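Cadherin-23 (Mus musculus, PDB 5VH2) is a calcium-binding cell-adhesion protein of the cadherin family, linked to hearing and mechanotransduction, here represented by two consecutive extracellular repeats. Local coordinates at residues Leu107-Gln112 with Tyr138-Leu143; Asp72-Thr77 with Leu103-Asp108; Val111-Ala116 with Val189-Gly194. The protein carries 1 engineered substitution. All coordinates share one frame; numbering follows the deposited sequence.

Interaction 1: residues Leu107-Gln112 with Tyr138-Leu143; sequences LDEAVQ and YDIDNL. Engineered in segment 138-143: Asp139 (natural residue Ser). With NA (sodium ion), chain H; CA (calcium ion), chain G; CA (calcium ion), chain F.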
loop_
_atom_site.group_PDB
_atom_site.type_symbol
_atom_site.label_atom_id
_atom_site.label_comp_id
_atom_site.label_asym_id
_atom_site.label_seq_id
_atom_site.Cartn_x
_atom_site.Cartn_y
_atom_site.Cartn_z
ATOM N N LEU A 107 -1.047 -1.782 5.424
ATOM C CA LEU A 107 0.270 -2.334 5.192
ATOM C C LEU A 107 0.203 -3.465 4.169
ATOM O O LEU A 107 0.052 -4.638 4.521
ATOM C CB LEU A 107 0.834 -2.834 6.507
ATOM C CG LEU A 107 2.341 -3.091 6.547
ATOM C CD1 LEU A 107 3.183 -1.814 6.594
ATOM C CD2 LEU A 107 2.621 -3.951 7.766
ATOM N N ASP A 108 0.347 -3.093 2.899
ATOM C CA ASP A 108 0.279 -4.028 1.771
ATOM C C ASP A 108 1.423 -3.857 0.747
ATOM O O ASP A 108 1.321 -4.324 -0.378
ATOM C CB ASP A 108 -1.064 -3.851 1.062
ATOM C CG ASP A 108 -1.211 -2.485 0.384
ATOM O OD1 ASP A 108 -0.539 -1.509 0.782
ATOM O OD2 ASP A 108 -2.021 -2.371 -0.550
ATOM N N GLU A 109 2.499 -3.185 1.133
ATOM C CA GLU A 109 3.572 -2.874 0.185
ATOM C C GLU A 109 4.920 -3.238 0.768
ATOM O O GLU A 109 5.029 -3.457 1.960
ATOM C CB GLU A 109 3.580 -1.388 -0.210
ATOM C CG GLU A 109 2.308 -0.869 -0.832
ATOM C CD GLU A 109 2.055 -1.422 -2.208
ATOM O OE1 GLU A 109 0.982 -1.129 -2.752
ATOM O OE2 GLU A 109 2.915 -2.141 -2.741
ATOM N N ALA A 110 5.941 -3.243 -0.098
ATOM C CA ALA A 110 7.284 -3.687 0.260
ATOM C C ALA A 110 8.072 -2.550 0.926
ATOM O O ALA A 110 7.484 -1.732 1.660
ATOM C CB ALA A 110 8.001 -4.235 -0.980
ATOM N N VAL A 111 9.389 -2.520 0.719
ATOM C CA VAL A 111 10.280 -1.610 1.415
ATOM C C VAL A 111 11.425 -1.241 0.482
ATOM O O VAL A 111 11.957 -2.127 -0.206
ATOM C CB VAL A 111 10.928 -2.343 2.588
ATOM C CG1 VAL A 111 11.901 -1.422 3.286
ATOM C CG2 VAL A 111 9.863 -2.878 3.538
ATOM N N GLN A 112 11.839 0.031 0.499
ATOM C CA GLN A 112 13.041 0.475 -0.239
ATOM C C GLN A 112 14.227 0.695 0.703
ATOM O O GLN A 112 14.033 1.133 1.833
ATOM C CB GLN A 112 12.797 1.803 -0.949
ATOM C CG GLN A 112 11.591 1.875 -1.850
ATOM C CD GLN A 112 11.366 3.284 -2.335
ATOM O OE1 GLN A 112 11.951 3.717 -3.330
ATOM N NE2 GLN A 112 10.520 4.025 -1.622
ATOM N N TYR A 138 13.099 1.899 4.259
ATOM C CA TYR A 138 12.001 2.856 4.375
ATOM C C TYR A 138 10.720 2.221 3.870
ATOM O O TYR A 138 10.554 1.998 2.658
ATOM C CB TYR A 138 12.312 4.116 3.589
ATOM C CG TYR A 138 13.592 4.742 4.023
ATOM C CD1 TYR A 138 14.800 4.328 3.489
ATOM C CD2 TYR A 138 13.609 5.723 5.011
ATOM C CE1 TYR A 138 15.984 4.885 3.916
ATOM C CE2 TYR A 138 14.789 6.328 5.392
ATOM C CZ TYR A 138 15.969 5.895 4.842
ATOM O OH TYR A 138 17.158 6.418 5.255
ATOM N N ASP A 139 9.836 1.893 4.812
ATOM C CA ASP A 139 8.566 1.267 4.492
ATOM C C ASP A 139 7.831 2.101 3.440
ATOM O O ASP A 139 7.432 3.245 3.696
ATOM C CB ASP A 139 7.720 1.174 5.768
ATOM C CG ASP A 139 6.349 0.635 5.534
ATOM O OD1 ASP A 139 6.189 -0.143 4.575
ATOM O OD2 ASP A 139 5.455 0.983 6.335
ATOM N N ILE A 140 7.632 1.503 2.269
ATOM C CA ILE A 140 6.831 2.126 1.216
ATOM C C ILE A 140 5.483 2.593 1.752
ATOM O O ILE A 140 5.065 3.688 1.443
ATOM C CB ILE A 140 6.631 1.173 0.016
ATOM C CG1 ILE A 140 7.962 0.998 -0.747
ATOM C CG2 ILE A 140 5.542 1.687 -0.919
ATOM C CD1 ILE A 140 7.985 -0.172 -1.711
ATOM N N ASP A 141 4.833 1.774 2.573
ATOM C CA ASP A 141 3.514 2.105 3.140
ATOM C C ASP A 141 3.493 3.324 4.054
ATOM O O ASP A 141 2.418 3.885 4.292
ATOM C CB ASP A 141 2.943 0.924 3.937
ATOM C CG ASP A 141 2.575 -0.252 3.070
ATOM O OD1 ASP A 141 1.514 -0.219 2.391
ATOM O OD2 ASP A 141 3.353 -1.234 3.086
ATOM N N ASN A 142 4.673 3.681 4.600
ATOM C CA ASN A 142 4.818 4.812 5.521
ATOM C C ASN A 142 4.006 4.628 6.805
ATOM O O ASN A 142 3.523 5.591 7.388
ATOM C CB ASN A 142 4.483 6.120 4.801
ATOM C CG ASN A 142 5.481 6.440 3.711
ATOM O OD1 ASN A 142 6.638 6.051 3.808
ATOM N ND2 ASN A 142 5.057 7.162 2.683
ATOM N N LEU A 143 3.887 3.371 7.242
ATOM C CA LEU A 143 3.222 3.025 8.495
ATOM C C LEU A 143 4.212 2.530 9.553
ATOM O O LEU A 143 4.187 3.011 10.676
ATOM C CB LEU A 143 2.185 1.958 8.240
ATOM C CG LEU A 143 1.029 2.288 7.270
ATOM C CD1 LEU A 143 0.323 1.024 6.865
ATOM C CD2 LEU A 143 0.018 3.215 7.907
HETATM NA NA NA H . 5.948 -1.749 3.303
HETATM CA CA CA G . -0.840 -0.302 -1.554
HETATM CA CA CA F . -0.619 0.773 1.717
#
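Asp141 and Glu109 cross at about a right angle, their carboxylate planes 32° apart, and Asp141 divides its oxygens between metals. Asp141 OD1 binds one calcium ion with Asp108 OD1 and also accepts from Asp108 N, which lies above the carboxylate plane. Asp141 OD2 turns its syn lone pair to Glu109 N at 2.9 Å while coordinating sodium. Glu109 O, Ala110 O and the engineered Asp139, through OD1 at 2.1 Å, bind the same sodium. Asp139 OD2 accepts from Leu143 N and is also held by Asn144. Leu107 CD1 reaches both Asp139 OD2 and Asp141 OD2, 3.6 Å from each. Next to this cluster, Ile140 CG2 packs on Glu109 CB at 3.7 Å, Ile140 CD1 reaches Ala110 CB at 4.1 Å, and Ile140 CG1 meets Gln112 CG crosswise at 3.9 Å. An alanine in place of Ile140, lacking CG1, CG2 and CD1, would probably open a gap beside Ala110 CB and Gln112 CG and thin the packing on Glu109 CB. Backbone pairing closes the contact, with Tyr138 N to Gln112 O at 2.7 Å. Strand 131-139 thus meets a junction typical of the calcium-binding linkers between cadherin repeats, with sodium at one position here and one of its ligands engineered.

Interaction 2: residues Asp72-Thr77 with Leu103-Asp108; sequences DYETKT and LLNELD. With CA (calcium ion), chain F; CA (calcium ion), chain G.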
loop_
_atom_site.group_PDB
_atom_site.type_symbol
_atom_site.label_atom_id
_atom_site.label_comp_id
_atom_site.label_asym_id
_atom_site.label_seq_id
_atom_site.Cartn_x
_atom_site.Cartn_y
_atom_site.Cartn_z
ATOM N N ASP A 72 -5.838 0.713 -4.573
ATOM C CA ASP A 72 -4.482 0.964 -4.144
ATOM C C ASP A 72 -4.311 2.403 -3.624
ATOM O O ASP A 72 -4.382 3.392 -4.396
ATOM C CB ASP A 72 -3.545 0.652 -5.304
ATOM C CG ASP A 72 -2.084 0.659 -4.905
ATOM O OD1 ASP A 72 -1.762 0.700 -3.679
ATOM O OD2 ASP A 72 -1.259 0.601 -5.849
ATOM N N TYR A 73 -4.073 2.518 -2.314
ATOM C CA TYR A 73 -3.761 3.803 -1.694
ATOM C C TYR A 73 -2.578 4.481 -2.371
ATOM O O TYR A 73 -2.606 5.685 -2.664
ATOM C CB TYR A 73 -3.445 3.608 -0.225
ATOM C CG TYR A 73 -3.247 4.890 0.533
ATOM C CD1 TYR A 73 -4.333 5.575 1.060
ATOM C CD2 TYR A 73 -1.988 5.408 0.752
ATOM C CE1 TYR A 73 -4.176 6.755 1.767
ATOM C CE2 TYR A 73 -1.818 6.601 1.460
ATOM C CZ TYR A 73 -2.925 7.272 1.960
ATOM O OH TYR A 73 -2.811 8.448 2.658
ATOM N N GLU A 74 -1.563 3.683 -2.656
ATOM C CA GLU A 74 -0.321 4.168 -3.253
ATOM C C GLU A 74 -0.443 4.556 -4.721
ATOM O O GLU A 74 0.462 5.176 -5.237
ATOM C CB GLU A 74 0.785 3.116 -3.095
ATOM C CG GLU A 74 1.427 3.020 -1.694
ATOM C CD GLU A 74 0.534 2.382 -0.625
ATOM O OE1 GLU A 74 0.663 2.782 0.552
ATOM O OE2 GLU A 74 -0.291 1.485 -0.936
ATOM N N THR A 75 -1.527 4.198 -5.406
ATOM C CA THR A 75 -1.798 4.700 -6.776
ATOM C C THR A 75 -2.857 5.808 -6.807
ATOM O O THR A 75 -2.764 6.708 -7.627
ATOM C CB THR A 75 -2.275 3.584 -7.712
ATOM O OG1 THR A 75 -1.290 2.558 -7.757
ATOM C CG2 THR A 75 -2.537 4.136 -9.147
ATOM N N LYS A 76 -3.876 5.715 -5.947
ATOM C CA LYS A 76 -4.868 6.795 -5.860
ATOM C C LYS A 76 -5.571 6.767 -4.503
ATOM O O LYS A 76 -6.162 5.773 -4.101
ATOM C CB LYS A 76 -5.890 6.671 -7.006
ATOM C CG LYS A 76 -6.752 7.891 -7.254
ATOM C CD LYS A 76 -7.497 7.732 -8.564
ATOM C CE LYS A 76 -8.868 8.412 -8.569
ATOM N NZ LYS A 76 -8.829 9.910 -8.682
ATOM N N THR A 77 -5.480 7.880 -3.797
ATOM C CA THR A 77 -5.920 7.979 -2.409
ATOM C C THR A 77 -7.413 8.261 -2.261
ATOM O O THR A 77 -8.000 7.946 -1.226
ATOM C CB THR A 77 -5.170 9.120 -1.705
ATOM O OG1 THR A 77 -5.203 10.297 -2.532
ATOM C CG2 THR A 77 -3.719 8.710 -1.464
ATOM N N LEU A 103 -9.548 6.424 0.742
ATOM C CA LEU A 103 -9.026 5.096 1.048
ATOM C C LEU A 103 -8.175 5.105 2.318
ATOM O O LEU A 103 -7.491 6.089 2.623
ATOM C CB LEU A 103 -8.153 4.600 -0.101
ATOM C CG LEU A 103 -8.793 4.306 -1.447
ATOM C CD1 LEU A 103 -7.835 3.489 -2.290
ATOM C CD2 LEU A 103 -10.078 3.526 -1.260
ATOM N N LEU A 104 -8.195 3.985 3.026
ATOM C CA LEU A 104 -7.409 3.807 4.235
ATOM C C LEU A 104 -6.122 3.092 3.825
ATOM O O LEU A 104 -6.160 1.984 3.313
ATOM C CB LEU A 104 -8.215 2.987 5.249
ATOM C CG LEU A 104 -7.513 2.337 6.447
ATOM C CD1 LEU A 104 -6.841 3.383 7.302
ATOM C CD2 LEU A 104 -8.541 1.583 7.273
ATOM N N ASN A 105 -4.987 3.747 4.002
ATOM C CA ASN A 105 -3.698 3.098 3.798
ATOM C C ASN A 105 -3.546 1.927 4.758
ATOM O O ASN A 105 -3.740 2.066 5.956
ATOM C CB ASN A 105 -2.569 4.092 4.007
ATOM C CG ASN A 105 -1.209 3.524 3.625
ATOM O OD1 ASN A 105 -1.096 2.541 2.860
ATOM N ND2 ASN A 105 -0.154 4.148 4.152
ATOM N N GLU A 106 -3.276 0.760 4.206
ATOM C CA GLU A 106 -2.975 -0.410 4.994
ATOM C C GLU A 106 -1.615 -0.929 4.587
ATOM O O GLU A 106 -1.099 -0.566 3.528
ATOM C CB GLU A 106 -3.988 -1.499 4.718
ATOM C CG GLU A 106 -5.443 -1.118 4.898
ATOM C CD GLU A 106 -6.326 -2.356 4.883
ATOM O OE1 GLU A 106 -6.356 -3.072 5.912
ATOM O OE2 GLU A 106 -6.938 -2.648 3.826
ATOM N N LEU A 107 -1.047 -1.782 5.424
ATOM C CA LEU A 107 0.270 -2.334 5.192
ATOM C C LEU A 107 0.203 -3.465 4.169
ATOM O O LEU A 107 0.052 -4.638 4.521
ATOM C CB LEU A 107 0.834 -2.834 6.507
ATOM C CG LEU A 107 2.341 -3.091 6.547
ATOM C CD1 LEU A 107 3.183 -1.814 6.594
ATOM C CD2 LEU A 107 2.621 -3.951 7.766
ATOM N N ASP A 108 0.347 -3.093 2.899
ATOM C CA ASP A 108 0.279 -4.028 1.771
ATOM C C ASP A 108 1.423 -3.857 0.747
ATOM O O ASP A 108 1.321 -4.324 -0.378
ATOM C CB ASP A 108 -1.064 -3.851 1.062
ATOM C CG ASP A 108 -1.211 -2.485 0.384
ATOM O OD1 ASP A 108 -0.539 -1.509 0.782
ATOM O OD2 ASP A 108 -2.021 -2.371 -0.550
HETATM CA CA CA F . -0.619 0.773 1.717
HETATM CA CA CA G . -0.840 -0.302 -1.554
#
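The Tyr73 ring is sandwiched between Asn105 and Thr77. Asn105 CB sits 3.4 Å from the ring centroid and 6° off the normal, a CH-pi contact over the centre of one face; Thr77 CG2 covers the centre of the opposite face, 3.7 Å above the plane. The Asn105 amide is stacked on the ring, its plane only 9° from the ring plane, with Asn105 CG 3.5 Å from Tyr73 CD2. At the edge lies Leu103 O, close to Tyr73 CE1. The Asn105 side chain crosses the tyrosine at about a right angle, and Asn105 OD1 binds a calcium ion at 2.2 Å.

Glu74 supplies that ion with both carboxylate oxygens, and its carboxylate is turned 58° from the Asn105 amide. Glu74 OE1 and Asn105 OD1 approach to 2.9 Å because they share the metal, which would offset their repulsion. Glu74 OE2 also reaches the second calcium ion, joined there by Asp72 OD1 at 2.5 Å; Asp108 OD1 likewise bridges the two ions, while Glu106 O binds the first. Asp72 OD1 also accepts from Glu74 N, forming an Asx turn, and Asp72 OD2 receives Thr75 OG1, so both oxygens of this ligand are held from within its own loop.

Away from the metals, Leu103 CD1 packs against Lys76 O, and Leu103 N donates to Thr77 O at 2.9 Å. Glu20 adds ligands to both ions, Glu109 completes one and Asp141 the other. Acidic residues of one repeat converging with the linker on calcium ions are characteristic of the cadherin interrepeat site; Asp72 to Glu74 corresponds to the family's DxE motif, and Asn105 to Glu109 probably corresponds to a variant of the DxNDN linker motif.

Interaction 3: residues Val111-Ala116 with Val189-Gly194; sequences VQFSNA and VVADDG. With NA (sodium ion), chain H.
Phe113 and Ala191 meet through the tip of the ring: Phe113 CZ is 3.7 Å from Ala191 CB, and Phe113 CE1 is almost as near, the methyl approaching obliquely. Phe113 CG lies anti to its carbonyl carbon (chi1 -69°), and from there the ring extends into the interior, where Phe113 CZ also approaches Val189 O at 4.1 Å.

The second point of contact is Val111, whose CG2 packs 3.8 Å from Asp193 CB as the two side chains slide past each other in opposite directions. The other branch, Val111 CG1, reaches Ala191 CB at 4.3 Å, so that alanine's methyl touches both Val111 and Phe113. Asp193 presents its methylene to the valine while its OD2 coordinates the sodium ion at 2.5 Å.

No hydrogen bond spans the two segments. Their short strand axes approach to 8.3 Å with their directions 137° apart, evidence of packing between sheets rather than pairing within one. Strand 111-113 is paired with strand 131-139, whereas strand 184-192 lies between strands 200-209 and 147-150. Val202, Val135 and Ala137 touch Phe113, and Ile146 touches both Val111 and Ala191. Asn144 ND2 donates to the backbone O of Asp193, which probably helps to fix this metal ligand.

The contact therefore joins the two sheets of the second cadherin repeat's beta sandwich by apolar packing, up to the border of the sodium site. At that border a carboxylate is backed by one valine methyl, Val111 CG2; its charge is probably offset only in part by the sodium ion, which it shares with Asp139 and Asp141.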
loop_
_atom_site.group_PDB
_atom_site.type_symbol
_atom_site.label_atom_id
_atom_site.label_comp_id
_atom_site.label_asym_id
_atom_site.label_seq_id
_atom_site.Cartn_x
_atom_site.Cartn_y
_atom_site.Cartn_z
ATOM N N VAL A 111 9.389 -2.520 0.719
ATOM C CA VAL A 111 10.280 -1.610 1.415
ATOM C C VAL A 111 11.425 -1.241 0.482
ATOM O O VAL A 111 11.957 -2.127 -0.206
ATOM C CB VAL A 111 10.928 -2.343 2.588
ATOM C CG1 VAL A 111 11.901 -1.422 3.286
ATOM C CG2 VAL A 111 9.863 -2.878 3.538
ATOM N N GLN A 112 11.839 0.031 0.499
ATOM C CA GLN A 112 13.041 0.475 -0.239
ATOM C C GLN A 112 14.227 0.695 0.703
ATOM O O GLN A 112 14.033 1.133 1.833
ATOM C CB GLN A 112 12.797 1.803 -0.949
ATOM C CG GLN A 112 11.591 1.875 -1.850
ATOM C CD GLN A 112 11.366 3.284 -2.335
ATOM O OE1 GLN A 112 11.951 3.717 -3.330
ATOM N NE2 GLN A 112 10.520 4.025 -1.622
ATOM N N PHE A 113 15.440 0.468 0.198
ATOM C CA PHE A 113 16.689 0.731 0.922
ATOM C C PHE A 113 17.274 2.082 0.523
ATOM O O PHE A 113 16.903 2.638 -0.490
ATOM C CB PHE A 113 17.727 -0.359 0.602
ATOM C CG PHE A 113 17.379 -1.695 1.168
ATOM C CD1 PHE A 113 17.755 -2.024 2.461
ATOM C CD2 PHE A 113 16.632 -2.597 0.443
ATOM C CE1 PHE A 113 17.431 -3.254 3.021
ATOM C CE2 PHE A 113 16.294 -3.833 0.991
ATOM C CZ PHE A 113 16.700 -4.162 2.280
ATOM N N SER A 114 18.249 2.573 1.285
ATOM C CA SER A 114 18.845 3.880 1.021
ATOM C C SER A 114 19.916 3.843 -0.091
ATOM O O SER A 114 20.360 4.905 -0.552
ATOM C CB SER A 114 19.413 4.460 2.299
ATOM O OG SER A 114 20.311 3.557 2.907
ATOM N N ASN A 115 20.328 2.649 -0.526
ATOM C CA ASN A 115 21.169 2.496 -1.717
ATOM C C ASN A 115 20.957 1.144 -2.385
ATOM O O ASN A 115 20.227 0.276 -1.887
ATOM C CB ASN A 115 22.643 2.617 -1.350
ATOM C CG ASN A 115 23.271 3.884 -1.853
ATOM O OD1 ASN A 115 23.241 4.185 -3.051
ATOM N ND2 ASN A 115 23.875 4.639 -0.938
ATOM N N ALA A 116 21.658 0.985 -3.500
ATOM C CA ALA A 116 21.629 -0.226 -4.296
ATOM C C ALA A 116 22.289 -1.367 -3.563
ATOM O O ALA A 116 21.860 -2.496 -3.668
ATOM C CB ALA A 116 22.332 0.009 -5.628
ATOM N N VAL A 189 20.997 -8.763 3.732
ATOM C CA VAL A 189 20.200 -8.246 4.853
ATOM C C VAL A 189 18.729 -8.182 4.463
ATOM O O VAL A 189 18.381 -7.713 3.381
ATOM C CB VAL A 189 20.676 -6.843 5.295
ATOM C CG1 VAL A 189 19.851 -6.340 6.473
ATOM C CG2 VAL A 189 22.153 -6.865 5.673
ATOM N N VAL A 190 17.862 -8.684 5.332
ATOM C CA VAL A 190 16.437 -8.552 5.128
ATOM C C VAL A 190 15.914 -7.401 5.964
ATOM O O VAL A 190 16.261 -7.264 7.138
ATOM C CB VAL A 190 15.710 -9.840 5.525
ATOM C CG1 VAL A 190 14.203 -9.632 5.478
ATOM C CG2 VAL A 190 16.101 -10.975 4.589
ATOM N N ALA A 191 15.046 -6.608 5.348
ATOM C CA ALA A 191 14.305 -5.533 6.007
ATOM C C ALA A 191 12.833 -5.937 6.095
ATOM O O ALA A 191 12.132 -6.063 5.074
ATOM C CB ALA A 191 14.452 -4.244 5.210
ATOM N N ASP A 192 12.366 -6.184 7.313
ATOM C CA ASP A 192 10.984 -6.633 7.550
ATOM C C ASP A 192 10.140 -5.453 8.028
ATOM O O ASP A 192 10.547 -4.728 8.950
ATOM C CB ASP A 192 10.973 -7.723 8.612
ATOM C CG ASP A 192 11.796 -8.981 8.203
ATOM O OD1 ASP A 192 11.435 -9.612 7.176
ATOM O OD2 ASP A 192 12.775 -9.378 8.905
ATOM N N ASP A 193 8.983 -5.255 7.420
ATOM C CA ASP A 193 8.098 -4.135 7.800
ATOM C C ASP A 193 6.919 -4.599 8.669
ATOM O O ASP A 193 6.039 -3.800 9.034
ATOM C CB ASP A 193 7.553 -3.408 6.547
ATOM C CG ASP A 193 6.689 -4.308 5.667
ATOM O OD1 ASP A 193 6.694 -5.560 5.810
ATOM O OD2 ASP A 193 6.004 -3.712 4.818
ATOM N N GLY A 194 6.895 -5.897 8.960
ATOM C CA GLY A 194 5.737 -6.515 9.612
ATOM C C GLY A 194 4.608 -6.837 8.648
ATOM O O GLY A 194 3.474 -7.113 9.057
HETATM NA NA NA H . 5.948 -1.749 3.303
#

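In the fold
From the N terminus, interaction 2 comes first: the loop before strand 78-87 meets the end of strand 94-104, closing a loop of 25 intervening residues in the first repeat. Its later segment shares Leu107 and Asp108 with interaction 1, which then spans another 25 residues to the end of strand 131-139. Interaction 3 starts from strand 111-113, which interaction 1 also uses, and reaches across 72 residues to strand 184-192. Segment 138-143 falls within that longer loop, while Val111 and Gln112 belong to both contacts. Interactions 1 and 2 share two calcium ions, and interactions 1 and 3 share the sodium, so the linker ties both repeats together.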